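Local coordinates for protein xyloglucan-specific endo-beta-1,4-glucanase GH12 (Aspergillus niveus, PDB 4NPR) that probably hydrolyses internal beta-1,4-glucosidic linkages of the plant cell-wall polysaccharide xyloglucan, with retention of the beta-configuration, at residues Trp74-Gly79 and Val83-Asn88; Phe169-Gly174 and Thr202-Asn207. All blocks are in the same frame, centred on the assembly; numbering follows the deposited sequence.

Contact 1 (Trp74-Gly79 and Val83-Asn88); sequences WSWSGG and VKSFAN
Trp76 and Lys84 face each other with their CA atoms 7.6 Å apart, where strand 67-77 of the six-stranded sheet ends and the chain crosses to strand 87-97 of the nine-stranded sheet. This is a sheet-to-sheet connection at one end of the beta-jelly roll of family 12, and no backbone hydrogen bond joins the two segments. Contact is instead made by the lysine chain, laid over one face of the indole. Lys84 CB sits 3.7 Å from the centroid of the Trp76 five-membered ring and only 5° off the ring normal, a CH-pi contact. Lys84 CG lies farther along, 3.7 Å from Trp76 CG. With chi2 at -47° the chain then bends off the ring toward the turn after the strand. There the ammonium group meets two successive carbonyls, with Lys84 NZ 2.9 Å from Gly78 O. The carbonyls of Gln82 and Phe226 also accept from NZ; four backbone oxygens share its three N-H, so not every bond can be straight, and their partial negative charge probably stabilises the ammonium group of this buried lysine. At the pyrrole nitrogen of the same ring, Trp76 NE1 and, from the other segment, Ser85 OG both bond to Gln56 OE1, which ties the two segments to strand 53-64. The remaining bond of the turn, Lys84 NZ to Gly79 O at 3.0 Å, comes from above the carbonyl plane, 46° out of it.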
# COMPACT_ATOMS: atom_id res chain seq x y z
N TRP A 74 0.74 12.48 11.40
CA TRP A 74 0.11 11.67 12.40
C TRP A 74 0.91 11.49 13.66
O TRP A 74 2.12 11.60 13.65
CB TRP A 74 -0.29 10.28 11.83
CG TRP A 74 0.84 9.41 11.25
CD1 TRP A 74 1.22 9.32 9.94
CD2 TRP A 74 1.71 8.51 11.97
NE1 TRP A 74 2.26 8.43 9.79
CE2 TRP A 74 2.59 7.93 11.02
CE3 TRP A 74 1.81 8.13 13.30
CZ2 TRP A 74 3.54 6.98 11.37
CZ3 TRP A 74 2.79 7.19 13.65
CH2 TRP A 74 3.65 6.63 12.69
N SER A 75 0.20 11.22 14.75
CA SER A 75 0.77 10.64 15.93
C SER A 75 -0.21 9.61 16.42
O SER A 75 -1.41 9.86 16.42
CB SER A 75 0.92 11.69 17.03
OG SER A 75 1.75 12.76 16.60
N TRP A 76 0.32 8.45 16.83
CA TRP A 76 -0.46 7.33 17.37
C TRP A 76 0.30 6.65 18.49
O TRP A 76 1.54 6.55 18.47
CB TRP A 76 -0.73 6.28 16.29
CG TRP A 76 -1.60 6.71 15.18
CD1 TRP A 76 -1.25 6.84 13.90
CD2 TRP A 76 -2.97 7.04 15.27
NE1 TRP A 76 -2.32 7.26 13.16
CE2 TRP A 76 -3.40 7.38 13.98
CE3 TRP A 76 -3.88 7.09 16.32
CZ2 TRP A 76 -4.71 7.77 13.70
CZ3 TRP A 76 -5.20 7.49 16.04
CH2 TRP A 76 -5.60 7.82 14.74
N SER A 77 -0.43 6.19 19.49
CA SER A 77 0.20 5.33 20.47
C SER A 77 -0.78 4.32 21.00
O SER A 77 -2.00 4.43 20.72
CB SER A 77 0.86 6.10 21.57
OG SER A 77 -0.11 6.74 22.34
N GLY A 78 -0.23 3.29 21.67
CA GLY A 78 -0.96 2.06 22.08
C GLY A 78 -1.26 1.07 20.96
O GLY A 78 -0.83 1.22 19.80
N GLY A 79 -2.06 0.06 21.30
CA GLY A 79 -2.34 -1.05 20.40
C GLY A 79 -1.12 -1.55 19.66
O GLY A 79 -1.09 -1.54 18.44
N VAL A 83 -2.44 -1.93 13.15
CA VAL A 83 -2.40 -0.82 12.23
C VAL A 83 -3.52 0.14 12.64
O VAL A 83 -4.66 -0.28 12.89
CB VAL A 83 -2.66 -1.28 10.79
CG1 VAL A 83 -2.74 -0.11 9.87
CG2 VAL A 83 -1.58 -2.26 10.31
N LYS A 84 -3.21 1.43 12.69
CA LYS A 84 -4.18 2.40 12.99
C LYS A 84 -4.87 2.95 11.75
O LYS A 84 -5.95 3.53 11.86
CB LYS A 84 -3.53 3.58 13.74
CG LYS A 84 -2.68 3.18 14.95
CD LYS A 84 -3.41 2.17 15.80
CE LYS A 84 -2.71 2.03 17.12
NZ LYS A 84 -1.61 1.05 16.98
N SER A 85 -4.26 2.82 10.58
CA SER A 85 -4.81 3.47 9.40
C SER A 85 -4.10 3.06 8.12
O SER A 85 -3.10 2.33 8.11
CB SER A 85 -4.69 5.00 9.56
OG SER A 85 -3.30 5.41 9.64
N PHE A 86 -4.62 3.52 7.00
CA PHE A 86 -3.99 3.28 5.76
C PHE A 86 -4.42 4.36 4.79
O PHE A 86 -5.21 4.11 3.87
CB PHE A 86 -4.36 1.90 5.22
CG PHE A 86 -3.78 1.62 3.87
CD1 PHE A 86 -2.39 1.84 3.63
CD2 PHE A 86 -4.57 1.20 2.82
CE1 PHE A 86 -1.83 1.62 2.36
CE2 PHE A 86 -4.02 0.95 1.55
CZ PHE A 86 -2.65 1.18 1.32
N ALA A 87 -3.90 5.57 5.02
CA ALA A 87 -4.06 6.67 4.11
C ALA A 87 -3.25 6.34 2.87
O ALA A 87 -2.08 6.00 2.97
CB ALA A 87 -3.53 7.94 4.73
N ASN A 88 -3.88 6.47 1.71
CA ASN A 88 -3.38 5.98 0.46
C ASN A 88 -4.03 6.71 -0.67
O ASN A 88 -5.13 7.26 -0.54
CB ASN A 88 -3.72 4.50 0.30
CG ASN A 88 -5.21 4.26 0.18
OD1 ASN A 88 -5.75 4.06 -0.91
ND2 ASN A 88 -5.89 4.29 1.31

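Contact 2 (Phe169-Gly174 and Thr202-Asn207)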
# COMPACT_ATOMS: atom_id res chain seq x y z
N PHE A 169 13.37 -9.08 -2.15
CA PHE A 169 12.24 -9.10 -1.23
C PHE A 169 12.31 -10.30 -0.30
O PHE A 169 12.73 -11.38 -0.71
CB PHE A 169 10.96 -9.17 -2.06
CG PHE A 169 10.58 -7.86 -2.68
CD1 PHE A 169 10.03 -6.85 -1.91
CD2 PHE A 169 10.77 -7.64 -4.00
CE1 PHE A 169 9.69 -5.64 -2.46
CE2 PHE A 169 10.44 -6.43 -4.55
CZ PHE A 169 9.89 -5.44 -3.79
N ASN A 170 11.91 -10.11 0.95
CA ASN A 170 11.42 -11.21 1.75
C ASN A 170 9.92 -11.35 1.45
O ASN A 170 9.18 -10.39 1.55
CB ASN A 170 11.56 -10.92 3.21
CG ASN A 170 12.99 -10.95 3.69
OD1 ASN A 170 13.84 -11.65 3.18
ND2 ASN A 170 13.24 -10.15 4.70
N LEU A 171 9.46 -12.56 1.14
CA LEU A 171 8.05 -12.80 0.83
C LEU A 171 7.34 -13.53 1.97
O LEU A 171 7.77 -14.57 2.38
CB LEU A 171 7.91 -13.61 -0.46
CG LEU A 171 6.44 -13.96 -0.81
CD1 LEU A 171 5.62 -12.68 -0.91
CD2 LEU A 171 6.29 -14.76 -2.11
N TYR A 172 6.18 -13.00 2.36
CA TYR A 172 5.36 -13.53 3.40
C TYR A 172 3.98 -13.90 2.90
O TYR A 172 3.44 -13.27 2.00
CB TYR A 172 5.21 -12.46 4.48
CG TYR A 172 6.54 -12.10 5.04
CD1 TYR A 172 7.08 -12.83 6.08
CD2 TYR A 172 7.27 -11.08 4.50
CE1 TYR A 172 8.33 -12.55 6.59
CE2 TYR A 172 8.52 -10.78 4.97
CZ TYR A 172 9.06 -11.50 6.03
OH TYR A 172 10.37 -11.20 6.51
N LEU A 173 3.38 -14.89 3.54
CA LEU A 173 2.02 -15.27 3.26
C LEU A 173 1.22 -15.58 4.52
O LEU A 173 1.67 -16.31 5.40
CB LEU A 173 2.03 -16.49 2.36
CG LEU A 173 0.71 -17.23 2.08
CD1 LEU A 173 -0.25 -16.30 1.36
CD2 LEU A 173 1.04 -18.46 1.25
N GLY A 174 -0.01 -15.10 4.57
CA GLY A 174 -0.89 -15.39 5.69
C GLY A 174 -2.28 -14.90 5.40
O GLY A 174 -2.48 -14.06 4.53
N THR A 202 3.42 -11.82 -12.32
CA THR A 202 4.12 -12.79 -13.13
C THR A 202 4.76 -13.79 -12.15
O THR A 202 4.68 -15.00 -12.31
CB THR A 202 5.25 -12.10 -13.95
OG1 THR A 202 4.76 -11.00 -14.71
CG2 THR A 202 5.93 -13.08 -14.88
N TYR A 203 5.39 -13.26 -11.10
CA TYR A 203 6.11 -14.10 -10.16
C TYR A 203 5.22 -15.12 -9.44
O TYR A 203 5.58 -16.28 -9.34
CB TYR A 203 6.86 -13.27 -9.12
CG TYR A 203 7.40 -14.15 -8.00
CD1 TYR A 203 6.65 -14.39 -6.87
CD2 TYR A 203 8.66 -14.76 -8.09
CE1 TYR A 203 7.12 -15.21 -5.86
CE2 TYR A 203 9.13 -15.60 -7.06
CZ TYR A 203 8.35 -15.80 -5.95
OH TYR A 203 8.75 -16.61 -4.88
N LEU A 204 4.08 -14.65 -8.94
CA LEU A 204 3.14 -15.46 -8.18
C LEU A 204 2.48 -16.49 -9.05
O LEU A 204 2.23 -17.60 -8.59
CB LEU A 204 2.06 -14.59 -7.52
CG LEU A 204 2.54 -13.60 -6.46
CD1 LEU A 204 1.40 -12.70 -6.06
CD2 LEU A 204 3.15 -14.25 -5.20
N GLU A 205 2.20 -16.13 -10.29
CA GLU A 205 1.48 -17.05 -11.17
C GLU A 205 2.40 -18.24 -11.41
O GLU A 205 2.00 -19.40 -11.44
CB GLU A 205 1.12 -16.38 -12.50
CG GLU A 205 -0.03 -15.38 -12.39
CD GLU A 205 -0.01 -14.30 -13.48
OE1 GLU A 205 0.75 -14.47 -14.45
OE2 GLU A 205 -0.72 -13.27 -13.38
N SER A 206 3.66 -17.89 -11.47
CA SER A 206 4.70 -18.74 -11.92
C SER A 206 5.20 -19.60 -10.77
O SER A 206 5.38 -20.82 -10.94
CB SER A 206 5.78 -17.81 -12.45
OG SER A 206 6.86 -18.53 -12.92
N ASN A 207 5.39 -19.01 -9.59
CA ASN A 207 6.08 -19.71 -8.49
C ASN A 207 5.25 -20.03 -7.24
O ASN A 207 5.76 -20.66 -6.32
CB ASN A 207 7.30 -18.90 -8.02
CG ASN A 207 8.31 -18.64 -9.13
OD1 ASN A 207 9.46 -19.03 -9.02
ND2 ASN A 207 7.88 -17.95 -10.18
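Leu171 meets Tyr203 and Leu204 in a small, buried apolar contact between strand 167-176 and helix 198-207, packing a helix against the nine-stranded sheet of the family 12 jelly roll. The two backbones stay well apart: the nearest CA atoms, those of Leu171 and Leu204, are 10.6 Å from each other, and only 81 Å² is buried, both sides summed. No hydrogen bond crosses, so the side chains alone bridge the gap. Leu171 points at the helix, with CG anti to the backbone N (chi1 178°), and a single methyl, CD2, does the touching. Leu171 CD2 comes within 3.9 Å of Tyr203 CE1, approaching the ring obliquely, and within 4.4 Å of Leu204 CD2. The phenol reaches out from the helix to meet it. Leu204 adds to the same patch from one residue on, its CD2 lying in the plane of the Tyr203 ring at the edge. This leucine also touches Phe184 and Ile139, which places the helix over neighbouring strands 179-186 and 137-146 as well, while Tyr203 reaches Pro162. Earlier in the helix, Phe200 meets the ring of Phe169, a second point where strand and helix come together.

Within the last turn of the helix, Asn207 packs on the tyrosine: its CB is 3.8 Å above one face of the Tyr203 ring, offset toward the rim. Two donors of Asn207 share the tyrosine carbonyl: its backbone N is 2.7 Å from Tyr203 O, the helical bond. Asn207 ND2 also bonds to Tyr203 O, at 3.0 Å, in the carbonyl plane and on a lone pair.

In the fold
Contact 1 and contact 2 lie on opposite sides of the centre of the chain, 27 Å apart between centres and about 13 Å at their nearest atoms, so neither touches the other. What they share is the nine-stranded sheet: 83-88 leads into strand 87-97, and 169-174 belongs to strand 167-176, several strands away across that sheet. Contact 1 marks the passage from the smaller sheet to the larger, whereas contact 2 sets the helix after strand 192-196 against the larger one. As in other family 12 enzymes, the substrate cleft probably follows the concave face of the larger sheet; the contacts themselves are a sheet-to-sheet connection and a helix packed on a sheet.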